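Local coordinates for protein thiamine-monophosphate kinase (Aquifex aeolicus, PDB 1VQV) that uses ATP to phosphorylate thiamine monophosphate to thiamine diphosphate, the active form of vitamin B1, and works as a magnesium-dependent homodimeric kinase, at residues D149-S154 against L265-K270; G144-D149 against Y201-M206; A82-N87 against C113-G118; T41-N46 against I128-V133. One frame throughout, in Å; residues are numbered along the deposited sequence.

Contact 1: D149-S154 against L265-K270; sequences DSVFVS and LFTHPK
Two neighbouring antiparallel strands of the seven-stranded mixed sheet meet here, F152 pairing with F266 and V151 with T267. F152 and F266 exchange two backbone hydrogen bonds, and S150 N gives another to H268 O (3.0 Å); the return bond from H268 N to S150 O is weak. F152, F266 and H268 project from one face and gather into an aromatic cluster. The first torsion of F266 sets its CG between the backbone N and the carbonyl carbon (chi1 55°), and the ring reaches F152, whose CB sits over its face, 3.8 Å from the centroid in a CH-pi contact. The two phenyl planes are 19° apart but slid, so they barely overlap. H268 meets the F152 ring obliquely at 41°, with H268 CE1 3.4 Å from F152 CE1; H268 ND1 bonds to P269 O (2.9 Å) and H268 NE2 to H197 NE2. On the opposite face L265 CD1 touches both V151 CG1 (3.7 Å) and V153 CG1 (3.6 Å). At the end of the pairing T267 OG1 donates to D149 OD2 (3.2 Å) from above the carboxylate plane, while N203 gives the same oxygen a second bond. An alanine at D149 would probably leave the T267 hydroxyl and the N203 amide without this shared acceptor. Alternating faces and paired backbone bonds make this a regular antiparallel strand pair, set inside a mixed sheet between strands 204-208 and 280-286.

Contact 2: G144-D149 against Y201-M206; sequences GARLGD and YANASM
N203 reaches across to D149 and R146. Its CB lies against G144 O and 3.7 Å from D149 OD2, and the first torsion puts CG anti to the carbonyl carbon (chi1 -59°), where it rests 3.7 Å from R146 CD. There the amide divides its two ends. OD1 lies over one face of the R146 guanidinium, 3.4 Å from NH1; the two planes are stacked, and the angle is too poor for a hydrogen bond. ND2 turns to the carboxylate and donates to D149 OD2 at 2.8 Å, on its syn side, with the two flat groups nearly coplanar. The backbone behind this side chain is a classic beta bulge: N203 and A204 both face T267 of strand 263-268. On the other segment a type II turn runs from R146 to D149, closed by the bond from D149 N to R146 O, and R146 N adds a weak bond to D149 OD2. An alanine in place of N203 would probably leave D149 OD2 without its amide donor and the guanidinium of R146 more free to swing. Next to the asparagine, A204 CB packs on A145 CB (3.8 Å), and the A204 side chain comes within about 6 Å of that of R142, an ATP-binding residue.

Contact 3: A82-N87 against C113-G118; sequences ALISLN and CEVVGG
L83 lies over a flat group of the other strand: its CD2 sits above one face of the peptide joining G117 to G118, 3.5 Å from G117 C. The same peptide is met at its edge by I84 N, which bonds to G117 O (2.9 Å) in the carbonyl plane. A82 O accepts from V116 N (2.9 Å), and A82 N in turn donates to E114 O. These are parallel neighbours, strands 77-88 and 114-122, joined by helix 94-111 in a beta-alpha-beta crossover of the AIR synthase-like N-terminal domain. The register slips by one residue between the pairs A82 with V115 and L83 with G117, a beta bulge. Side chains pack on both sides of the bulge. The side chains of I84 and V115 cross at about a right angle, CD1 of I84 3.6 Å from CG2 of V115, and I84 also touches Y101, an ATP-binding residue of the helix. V116 CG2, which stands between its own backbone N and carbonyl carbon, meets L83 CD2 at 3.5 Å; T41 and T28 of the second subunit pack against L83 and V116 respectively. G118, part of the ATP site, brings its CA to I84 O in a CA-H...O contact of 3.2 Å.

Contact 4: T41-N46 against I128-V133; sequences TTDVLN and ISVFLV
T41 and L132 lie side by side on the tight face of this antiparallel pair, pointing the same way, with T41 CG2 3.5 Å from L132 CB. Their backbones exchange two hydrogen bonds, and the pairs D43 with V130 and L45 with I128 do the same; I128 N to L45 O, for one, measures 2.7 Å. Farther along this face L45 CB meets I128 CB at 4.0 Å. The opposite face is looser between the two strands. T42 and V44 there are partly exposed, and T42 OG1, anti to its backbone N (chi1 176°), gives V130 O only a weak bond of 3.3 Å. F131 CD1 passes 3.4 Å from T41 O, met obliquely. Here the second subunit supplies the packing: F131 stacks on F131 of that subunit, and S129 OG bonds to its S129 OG. T41, T42 and D43 bind magnesium ions, which puts the middle of strand 38-46 at the magnesium site; the T41 side chain comes within about 4 Å of those of D27 and D71, which also bind magnesium. Helix 57-73 covers the tight face, with V67 against D43, V60 against I128, and N68 and V72 against L132. Strand 38-46 forms one edge of the four-stranded sheet within the chain, and strand 127-136 lies between it and strand 77-88.

From the N terminus, 41-46 comes first and waits for 128-133; inside that long loop contact 3 opens at 82-87 and shuts at 113-118, before contact 4 closes. Their centres are 9 Å apart, since strands 77-88 and 127-136 are neighbours in one sheet, and both contacts touch the second subunit. The loop 144-149 that leads into the other sheet begins contact 2, and D149 also begins contact 1; 201-206 closes contact 2 and 265-270 closes contact 1, so the two cross. They also touch, strands 204-208 and 263-268 being sheet neighbours. Contact 1 lies about 33 Å from contact 3 and 28 Å from contact 4, centre to centre, across the middle of the chain.

Contact 1: D149-S154 against L265-K270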
loop_
_atom_site.group_PDB
_atom_site.type_symbol
_atom_site.label_atom_id
_atom_site.label_comp_id
_atom_site.label_asym_id
_atom_site.label_seq_id
_atom_site.Cartn_x
_atom_site.Cartn_y
_atom_site.Cartn_z
ATOM N N ASP B 149 -18.860 8.303 -30.209
ATOM C CA ASP B 149 -18.217 7.071 -29.725
ATOM C C ASP B 149 -19.195 5.941 -29.433
ATOM O O ASP B 149 -20.279 6.171 -28.886
ATOM C CB ASP B 149 -17.431 7.307 -28.416
ATOM C CG ASP B 149 -16.024 7.836 -28.640
ATOM O OD1 ASP B 149 -15.456 7.630 -29.734
ATOM O OD2 ASP B 149 -15.476 8.443 -27.696
ATOM N N SER B 150 -18.811 4.720 -29.793
ATOM C CA SER B 150 -19.641 3.574 -29.453
ATOM C C SER B 150 -19.168 3.169 -28.046
ATOM O O SER B 150 -18.114 3.630 -27.580
ATOM C CB SER B 150 -19.442 2.423 -30.440
ATOM O OG SER B 150 -20.211 2.629 -31.619
ATOM N N VAL B 151 -19.945 2.350 -27.347
ATOM C CA VAL B 151 -19.532 1.942 -26.007
ATOM C C VAL B 151 -19.323 0.428 -25.972
ATOM O O VAL B 151 -20.242 -0.342 -26.235
ATOM C CB VAL B 151 -20.577 2.380 -24.938
ATOM C CG1 VAL B 151 -20.041 2.110 -23.531
ATOM C CG2 VAL B 151 -20.891 3.866 -25.102
ATOM N N PHE B 152 -18.098 0.014 -25.669
ATOM C CA PHE B 152 -17.764 -1.411 -25.615
ATOM C C PHE B 152 -17.409 -1.885 -24.215
ATOM O O PHE B 152 -17.069 -1.079 -23.342
ATOM C CB PHE B 152 -16.553 -1.745 -26.500
ATOM C CG PHE B 152 -16.675 -1.287 -27.914
ATOM C CD1 PHE B 152 -16.433 0.044 -28.253
ATOM C CD2 PHE B 152 -17.014 -2.189 -28.916
ATOM C CE1 PHE B 152 -16.526 0.475 -29.584
ATOM C CE2 PHE B 152 -17.112 -1.774 -30.243
ATOM C CZ PHE B 152 -16.866 -0.437 -30.580
ATOM N N VAL B 153 -17.499 -3.201 -24.025
ATOM C CA VAL B 153 -17.111 -3.867 -22.784
ATOM C C VAL B 153 -16.419 -5.153 -23.221
ATOM O O VAL B 153 -16.749 -5.724 -24.255
ATOM C CB VAL B 153 -18.304 -4.240 -21.837
ATOM C CG1 VAL B 153 -19.045 -2.995 -21.409
ATOM C CG2 VAL B 153 -19.240 -5.247 -22.504
ATOM N N SER B 154 -15.439 -5.606 -22.452
ATOM C CA SER B 154 -14.752 -6.840 -22.799
ATOM C C SER B 154 -15.454 -7.969 -22.076
ATOM O O SER B 154 -16.210 -7.727 -21.144
ATOM C CB SER B 154 -13.282 -6.783 -22.381
ATOM O OG SER B 154 -13.149 -6.489 -21.009
ATOM N N LEU B 265 -14.572 -1.131 -19.689
ATOM C CA LEU B 265 -15.677 -0.342 -20.225
ATOM C C LEU B 265 -14.955 0.834 -20.864
ATOM O O LEU B 265 -14.427 1.690 -20.160
ATOM C CB LEU B 265 -16.604 0.146 -19.122
ATOM C CG LEU B 265 -17.691 1.123 -19.567
ATOM C CD1 LEU B 265 -18.592 0.484 -20.589
ATOM C CD2 LEU B 265 -18.497 1.558 -18.366
ATOM N N PHE B 266 -14.907 0.853 -22.194
ATOM C CA PHE B 266 -14.198 1.891 -22.926
ATOM C C PHE B 266 -15.023 2.467 -24.058
ATOM O O PHE B 266 -16.087 1.960 -24.363
ATOM C CB PHE B 266 -12.870 1.324 -23.467
ATOM C CG PHE B 266 -13.015 0.071 -24.332
ATOM C CD1 PHE B 266 -12.726 0.105 -25.697
ATOM C CD2 PHE B 266 -13.414 -1.148 -23.779
ATOM C CE1 PHE B 266 -12.828 -1.056 -26.497
ATOM C CE2 PHE B 266 -13.520 -2.306 -24.573
ATOM C CZ PHE B 266 -13.225 -2.253 -25.931
ATOM N N THR B 267 -14.548 3.544 -24.672
ATOM C CA THR B 267 -15.271 4.143 -25.784
ATOM C C THR B 267 -14.342 4.622 -26.878
ATOM O O THR B 267 -13.231 5.092 -26.617
ATOM C CB THR B 267 -16.117 5.362 -25.377
ATOM O OG1 THR B 267 -15.262 6.495 -25.203
ATOM C CG2 THR B 267 -16.874 5.098 -24.113
ATOM N N HIS B 268 -14.828 4.489 -28.108
ATOM C CA HIS B 268 -14.131 4.929 -29.303
ATOM C C HIS B 268 -15.002 4.701 -30.542
ATOM O O HIS B 268 -16.013 3.996 -30.479
ATOM C CB HIS B 268 -12.755 4.244 -29.428
ATOM C CG HIS B 268 -12.801 2.749 -29.570
ATOM N ND1 HIS B 268 -13.587 2.108 -30.503
ATOM C CD2 HIS B 268 -12.050 1.782 -28.989
ATOM C CE1 HIS B 268 -13.311 0.814 -30.496
ATOM N NE2 HIS B 268 -12.381 0.593 -29.588
ATOM N N PRO B 269 -14.650 5.337 -31.678
ATOM C CA PRO B 269 -15.454 5.146 -32.894
ATOM C C PRO B 269 -15.609 3.663 -33.285
ATOM O O PRO B 269 -14.680 2.866 -33.131
ATOM C CB PRO B 269 -14.712 5.989 -33.947
ATOM C CG PRO B 269 -13.311 6.108 -33.402
ATOM C CD PRO B 269 -13.533 6.269 -31.922
ATOM N N LYS B 270 -16.793 3.307 -33.782
ATOM C CA LYS B 270 -17.095 1.924 -34.156
ATOM C C LYS B 270 -16.121 1.308 -35.148
ATOM O O LYS B 270 -15.868 0.101 -35.124
ATOM C CB LYS B 270 -18.505 1.835 -34.723
ATOM C CG LYS B 270 -18.847 0.473 -35.242
ATOM C CD LYS B 270 -20.330 0.373 -35.537
ATOM C CE LYS B 270 -20.726 -1.066 -35.873
ATOM N NZ LYS B 270 -22.199 -1.217 -35.770
#

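Contact 2: G144-D149 against Y201-M206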
loop_
_atom_site.group_PDB
_atom_site.type_symbol
_atom_site.label_atom_id
_atom_site.label_comp_id
_atom_site.label_asym_id
_atom_site.label_seq_id
_atom_site.Cartn_x
_atom_site.Cartn_y
_atom_site.Cartn_z
ATOM N N GLY B 144 -12.188 11.238 -21.318
ATOM C CA GLY B 144 -11.945 11.229 -22.751
ATOM C C GLY B 144 -13.069 10.859 -23.713
ATOM O O GLY B 144 -12.892 10.994 -24.924
ATOM N N ALA B 145 -14.211 10.400 -23.210
ATOM C CA ALA B 145 -15.329 10.045 -24.087
ATOM C C ALA B 145 -15.521 11.130 -25.149
ATOM O O ALA B 145 -15.082 12.262 -24.969
ATOM C CB ALA B 145 -16.597 9.895 -23.273
ATOM N N ARG B 146 -16.183 10.780 -26.251
ATOM C CA ARG B 146 -16.445 11.712 -27.363
ATOM C C ARG B 146 -17.760 11.416 -28.069
ATOM O O ARG B 146 -18.125 10.249 -28.247
ATOM C CB ARG B 146 -15.316 11.652 -28.385
ATOM C CG ARG B 146 -14.076 12.284 -27.872
ATOM C CD ARG B 146 -12.917 12.010 -28.769
ATOM N NE ARG B 146 -11.723 12.630 -28.211
ATOM C CZ ARG B 146 -10.512 12.529 -28.740
ATOM N NH1 ARG B 146 -10.337 11.821 -29.852
ATOM N NH2 ARG B 146 -9.481 13.146 -28.161
ATOM N N LEU B 147 -18.463 12.478 -28.470
ATOM C CA LEU B 147 -19.739 12.331 -29.163
ATOM C C LEU B 147 -19.484 11.470 -30.386
ATOM O O LEU B 147 -18.481 11.648 -31.088
ATOM C CB LEU B 147 -20.312 13.691 -29.599
ATOM C CG LEU B 147 -20.566 14.775 -28.534
ATOM C CD1 LEU B 147 -21.625 15.726 -29.060
ATOM C CD2 LEU B 147 -21.043 14.147 -27.217
ATOM N N GLY B 148 -20.388 10.527 -30.624
ATOM C CA GLY B 148 -20.233 9.624 -31.744
ATOM C C GLY B 148 -19.609 8.307 -31.315
ATOM O O GLY B 148 -19.809 7.294 -31.983
ATOM N N ASP B 149 -18.860 8.303 -30.209
ATOM C CA ASP B 149 -18.217 7.071 -29.725
ATOM C C ASP B 149 -19.195 5.941 -29.433
ATOM O O ASP B 149 -20.279 6.171 -28.886
ATOM C CB ASP B 149 -17.431 7.307 -28.416
ATOM C CG ASP B 149 -16.024 7.836 -28.640
ATOM O OD1 ASP B 149 -15.456 7.630 -29.734
ATOM O OD2 ASP B 149 -15.476 8.443 -27.696
ATOM N N TYR B 201 -6.673 3.235 -28.884
ATOM C CA TYR B 201 -7.947 3.598 -29.477
ATOM C C TYR B 201 -9.014 4.100 -28.535
ATOM O O TYR B 201 -9.994 4.700 -28.970
ATOM C CB TYR B 201 -8.497 2.410 -30.274
ATOM C CG TYR B 201 -7.767 2.171 -31.574
ATOM C CD1 TYR B 201 -7.011 1.019 -31.779
ATOM C CD2 TYR B 201 -7.802 3.129 -32.590
ATOM C CE1 TYR B 201 -6.304 0.837 -32.966
ATOM C CE2 TYR B 201 -7.108 2.957 -33.768
ATOM C CZ TYR B 201 -6.361 1.819 -33.951
ATOM O OH TYR B 201 -5.640 1.672 -35.103
ATOM N N ALA B 202 -8.840 3.867 -27.245
ATOM C CA ALA B 202 -9.856 4.321 -26.310
ATOM C C ALA B 202 -9.761 5.804 -25.991
ATOM O O ALA B 202 -8.678 6.315 -25.737
ATOM C CB ALA B 202 -9.779 3.510 -25.026
ATOM N N ASN B 203 -10.902 6.488 -26.030
ATOM C CA ASN B 203 -10.959 7.903 -25.688
ATOM C C ASN B 203 -11.359 7.941 -24.234
ATOM O O ASN B 203 -10.978 8.840 -23.502
ATOM C CB ASN B 203 -12.021 8.652 -26.477
ATOM C CG ASN B 203 -11.817 8.568 -27.944
ATOM O OD1 ASN B 203 -10.710 8.761 -28.445
ATOM N ND2 ASN B 203 -12.891 8.279 -28.658
ATOM N N ALA B 204 -12.160 6.963 -23.836
ATOM C CA ALA B 204 -12.602 6.828 -22.456
ATOM C C ALA B 204 -12.415 5.342 -22.100
ATOM O O ALA B 204 -12.700 4.473 -22.926
ATOM C CB ALA B 204 -14.077 7.242 -22.323
ATOM N N SER B 205 -11.903 5.045 -20.901
ATOM C CA SER B 205 -11.709 3.653 -20.459
ATOM C C SER B 205 -11.754 3.530 -18.940
ATOM O O SER B 205 -11.534 4.500 -18.224
ATOM C CB SER B 205 -10.374 3.083 -20.960
ATOM O OG SER B 205 -10.282 1.684 -20.706
HETATM N N MSE B 206 -12.030 2.324 -18.455
HETATM C CA MSE B 206 -12.107 2.066 -17.020
HETATM C C MSE B 206 -12.552 0.638 -16.726
HETATM O O MSE B 206 -13.293 0.024 -17.495
HETATM C CB MSE B 206 -13.104 3.004 -16.358
HETATM C CG MSE B 206 -14.519 2.480 -16.381
HETATM SE SE MSE B 206 -15.764 3.707 -15.502
HETATM C CE MSE B 206 -16.273 4.732 -17.073
#

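Contact 3: A82-N87 against C113-G118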
loop_
_atom_site.group_PDB
_atom_site.type_symbol
_atom_site.label_atom_id
_atom_site.label_comp_id
_atom_site.label_asym_id
_atom_site.label_seq_id
_atom_site.Cartn_x
_atom_site.Cartn_y
_atom_site.Cartn_z
ATOM N N ALA B 82 5.285 -4.301 -7.504
ATOM C CA ALA B 82 4.267 -4.496 -6.489
ATOM C C ALA B 82 4.809 -4.634 -5.065
ATOM O O ALA B 82 5.857 -5.246 -4.837
ATOM C CB ALA B 82 3.441 -5.713 -6.840
ATOM N N LEU B 83 4.084 -4.042 -4.119
ATOM C CA LEU B 83 4.403 -4.098 -2.691
ATOM C C LEU B 83 3.216 -4.781 -1.997
ATOM O O LEU B 83 2.078 -4.294 -2.065
ATOM C CB LEU B 83 4.576 -2.695 -2.094
ATOM C CG LEU B 83 5.812 -1.863 -2.411
ATOM C CD1 LEU B 83 5.757 -0.578 -1.627
ATOM C CD2 LEU B 83 7.052 -2.634 -2.035
ATOM N N ILE B 84 3.477 -5.902 -1.332
ATOM C CA ILE B 84 2.410 -6.622 -0.659
ATOM C C ILE B 84 2.539 -6.616 0.851
ATOM O O ILE B 84 3.492 -7.148 1.416
ATOM C CB ILE B 84 2.330 -8.071 -1.154
ATOM C CG1 ILE B 84 1.984 -8.069 -2.644
ATOM C CG2 ILE B 84 1.300 -8.841 -0.342
ATOM C CD1 ILE B 84 1.792 -9.423 -3.238
ATOM N N SER B 85 1.543 -6.016 1.487
ATOM C CA SER B 85 1.493 -5.892 2.929
ATOM C C SER B 85 0.473 -6.884 3.501
ATOM O O SER B 85 -0.687 -6.912 3.087
ATOM C CB SER B 85 1.123 -4.445 3.286
ATOM O OG SER B 85 1.232 -4.188 4.670
ATOM N N LEU B 86 0.911 -7.706 4.451
ATOM C CA LEU B 86 0.016 -8.690 5.039
ATOM C C LEU B 86 -0.231 -8.539 6.530
ATOM O O LEU B 86 0.704 -8.373 7.311
ATOM C CB LEU B 86 0.535 -10.106 4.774
ATOM C CG LEU B 86 0.521 -10.621 3.336
ATOM C CD1 LEU B 86 0.974 -12.060 3.344
ATOM C CD2 LEU B 86 -0.890 -10.513 2.744
ATOM N N ASN B 87 -1.510 -8.584 6.900
ATOM C CA ASN B 87 -1.953 -8.528 8.290
ATOM C C ASN B 87 -2.373 -9.971 8.559
ATOM O O ASN B 87 -3.431 -10.400 8.109
ATOM C CB ASN B 87 -3.178 -7.625 8.445
ATOM C CG ASN B 87 -2.844 -6.153 8.396
ATOM O OD1 ASN B 87 -3.731 -5.311 8.540
ATOM N ND2 ASN B 87 -1.568 -5.825 8.199
ATOM N N CYS B 113 5.074 -8.667 -14.001
ATOM C CA CYS B 113 5.332 -7.611 -13.046
ATOM C C CYS B 113 6.024 -8.325 -11.901
ATOM O O CYS B 113 6.246 -9.534 -11.968
ATOM C CB CYS B 113 4.026 -6.971 -12.567
ATOM S SG CYS B 113 2.959 -8.081 -11.628
ATOM N N GLU B 114 6.351 -7.614 -10.833
ATOM C CA GLU B 114 7.052 -8.289 -9.760
ATOM C C GLU B 114 6.886 -7.663 -8.409
ATOM O O GLU B 114 6.652 -6.460 -8.286
ATOM C CB GLU B 114 8.534 -8.324 -10.078
ATOM C CG GLU B 114 9.079 -6.943 -10.309
ATOM C CD GLU B 114 10.580 -6.923 -10.290
ATOM O OE1 GLU B 114 11.169 -5.860 -10.615
ATOM O OE2 GLU B 114 11.175 -7.977 -9.943
ATOM N N VAL B 115 7.033 -8.493 -7.386
ATOM C CA VAL B 115 6.938 -8.014 -6.026
ATOM C C VAL B 115 8.347 -7.587 -5.637
ATOM O O VAL B 115 9.315 -8.298 -5.895
ATOM C CB VAL B 115 6.368 -9.111 -5.108
ATOM C CG1 VAL B 115 6.927 -8.983 -3.723
ATOM C CG2 VAL B 115 4.844 -8.975 -5.052
ATOM N N VAL B 116 8.465 -6.392 -5.074
ATOM C CA VAL B 116 9.768 -5.862 -4.678
ATOM C C VAL B 116 9.870 -5.726 -3.159
ATOM O O VAL B 116 10.970 -5.631 -2.610
ATOM C CB VAL B 116 10.015 -4.469 -5.285
ATOM C CG1 VAL B 116 10.081 -4.559 -6.789
ATOM C CG2 VAL B 116 8.907 -3.505 -4.835
ATOM N N GLY B 117 8.723 -5.705 -2.482
ATOM C CA GLY B 117 8.746 -5.576 -1.040
ATOM C C GLY B 117 7.390 -5.654 -0.372
ATOM O O GLY B 117 6.369 -5.909 -1.023
ATOM N N GLY B 118 7.408 -5.423 0.943
ATOM C CA GLY B 118 6.220 -5.452 1.782
ATOM C C GLY B 118 6.628 -5.818 3.207
ATOM O O GLY B 118 7.798 -6.129 3.462
#

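Contact 4: T41-N46 against I128-V133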
loop_
_atom_site.group_PDB
_atom_site.type_symbol
_atom_site.label_atom_id
_atom_site.label_comp_id
_atom_site.label_asym_id
_atom_site.label_seq_id
_atom_site.Cartn_x
_atom_site.Cartn_y
_atom_site.Cartn_z
ATOM N N THR B 41 -1.529 2.437 -7.900
ATOM C CA THR B 41 -2.773 1.816 -7.481
ATOM C C THR B 41 -2.627 1.000 -6.191
ATOM O O THR B 41 -1.544 0.516 -5.853
ATOM C CB THR B 41 -3.354 0.873 -8.599
ATOM O OG1 THR B 41 -4.678 0.449 -8.232
ATOM C CG2 THR B 41 -2.481 -0.369 -8.786
ATOM N N THR B 42 -3.740 0.875 -5.473
ATOM C CA THR B 42 -3.818 0.088 -4.245
ATOM C C THR B 42 -5.198 -0.579 -4.167
ATOM O O THR B 42 -6.185 -0.036 -4.659
ATOM C CB THR B 42 -3.586 0.959 -2.958
ATOM O OG1 THR B 42 -3.776 0.144 -1.797
ATOM C CG2 THR B 42 -4.554 2.138 -2.894
ATOM N N ASP B 43 -5.246 -1.777 -3.589
ATOM C CA ASP B 43 -6.497 -2.501 -3.403
ATOM C C ASP B 43 -6.366 -3.305 -2.114
ATOM O O ASP B 43 -5.255 -3.528 -1.617
ATOM C CB ASP B 43 -6.791 -3.436 -4.580
ATOM C CG ASP B 43 -5.874 -4.646 -4.612
ATOM O OD1 ASP B 43 -4.647 -4.450 -4.459
ATOM O OD2 ASP B 43 -6.367 -5.791 -4.795
ATOM N N VAL B 44 -7.498 -3.734 -1.564
ATOM C CA VAL B 44 -7.457 -4.494 -0.331
ATOM C C VAL B 44 -8.419 -5.670 -0.321
ATOM O O VAL B 44 -9.514 -5.603 -0.874
ATOM C CB VAL B 44 -7.716 -3.561 0.896
ATOM C CG1 VAL B 44 -9.074 -2.913 0.801
ATOM C CG2 VAL B 44 -7.574 -4.343 2.196
ATOM N N LEU B 45 -7.978 -6.762 0.291
ATOM C CA LEU B 45 -8.784 -7.965 0.428
ATOM C C LEU B 45 -8.780 -8.276 1.917
ATOM O O LEU B 45 -7.732 -8.547 2.506
ATOM C CB LEU B 45 -8.185 -9.141 -0.366
ATOM C CG LEU B 45 -8.089 -8.975 -1.892
ATOM C CD1 LEU B 45 -7.780 -10.309 -2.568
ATOM C CD2 LEU B 45 -9.407 -8.431 -2.412
ATOM N N ASN B 46 -9.946 -8.191 2.542
ATOM C CA ASN B 46 -10.026 -8.476 3.957
ATOM C C ASN B 46 -10.898 -9.668 4.222
ATOM O O ASN B 46 -12.016 -9.779 3.699
ATOM C CB ASN B 46 -10.556 -7.281 4.745
ATOM C CG ASN B 46 -9.593 -6.124 4.754
ATOM O OD1 ASN B 46 -8.409 -6.287 5.030
ATOM N ND2 ASN B 46 -10.098 -4.939 4.447
ATOM N N ILE B 128 -5.247 -8.165 3.446
ATOM C CA ILE B 128 -4.296 -8.128 2.351
ATOM C C ILE B 128 -4.364 -6.758 1.702
ATOM O O ILE B 128 -5.426 -6.320 1.274
ATOM C CB ILE B 128 -4.591 -9.216 1.298
ATOM C CG1 ILE B 128 -4.655 -10.586 1.968
ATOM C CG2 ILE B 128 -3.485 -9.240 0.265
ATOM C CD1 ILE B 128 -4.930 -11.721 1.027
ATOM N N SER B 129 -3.222 -6.083 1.643
ATOM C CA SER B 129 -3.146 -4.754 1.064
ATOM C C SER B 129 -2.034 -4.755 0.027
ATOM O O SER B 129 -0.867 -4.944 0.358
ATOM C CB SER B 129 -2.867 -3.731 2.171
ATOM O OG SER B 129 -2.833 -2.408 1.676
ATOM N N VAL B 130 -2.403 -4.535 -1.228
ATOM C CA VAL B 130 -1.446 -4.558 -2.325
ATOM C C VAL B 130 -1.223 -3.194 -2.966
ATOM O O VAL B 130 -2.139 -2.364 -3.069
ATOM C CB VAL B 130 -1.911 -5.534 -3.422
ATOM C CG1 VAL B 130 -0.800 -6.495 -3.773
ATOM C CG2 VAL B 130 -3.149 -6.273 -2.960
ATOM N N PHE B 131 0.007 -2.983 -3.412
ATOM C CA PHE B 131 0.397 -1.738 -4.046
ATOM C C PHE B 131 1.038 -2.082 -5.368
ATOM O O PHE B 131 1.903 -2.946 -5.439
ATOM C CB PHE B 131 1.394 -1.005 -3.145
ATOM C CG PHE B 131 2.033 0.217 -3.765
ATOM C CD1 PHE B 131 1.261 1.318 -4.160
ATOM C CD2 PHE B 131 3.427 0.300 -3.869
ATOM C CE1 PHE B 131 1.872 2.486 -4.640
ATOM C CE2 PHE B 131 4.047 1.457 -4.344
ATOM C CZ PHE B 131 3.272 2.552 -4.728
ATOM N N LEU B 132 0.629 -1.391 -6.416
ATOM C CA LEU B 132 1.183 -1.673 -7.716
ATOM C C LEU B 132 1.507 -0.436 -8.510
ATOM O O LEU B 132 0.715 0.503 -8.580
ATOM C CB LEU B 132 0.209 -2.526 -8.504
ATOM C CG LEU B 132 0.639 -2.906 -9.914
ATOM C CD1 LEU B 132 1.841 -3.812 -9.872
ATOM C CD2 LEU B 132 -0.510 -3.606 -10.593
ATOM N N VAL B 133 2.684 -0.453 -9.115
ATOM C CA VAL B 133 3.108 0.650 -9.940
ATOM C C VAL B 133 3.209 0.173 -11.375
ATOM O O VAL B 133 3.759 -0.899 -11.633
ATOM C CB VAL B 133 4.460 1.171 -9.516
ATOM C CG1 VAL B 133 4.832 2.354 -10.390
ATOM C CG2 VAL B 133 4.422 1.555 -8.052
#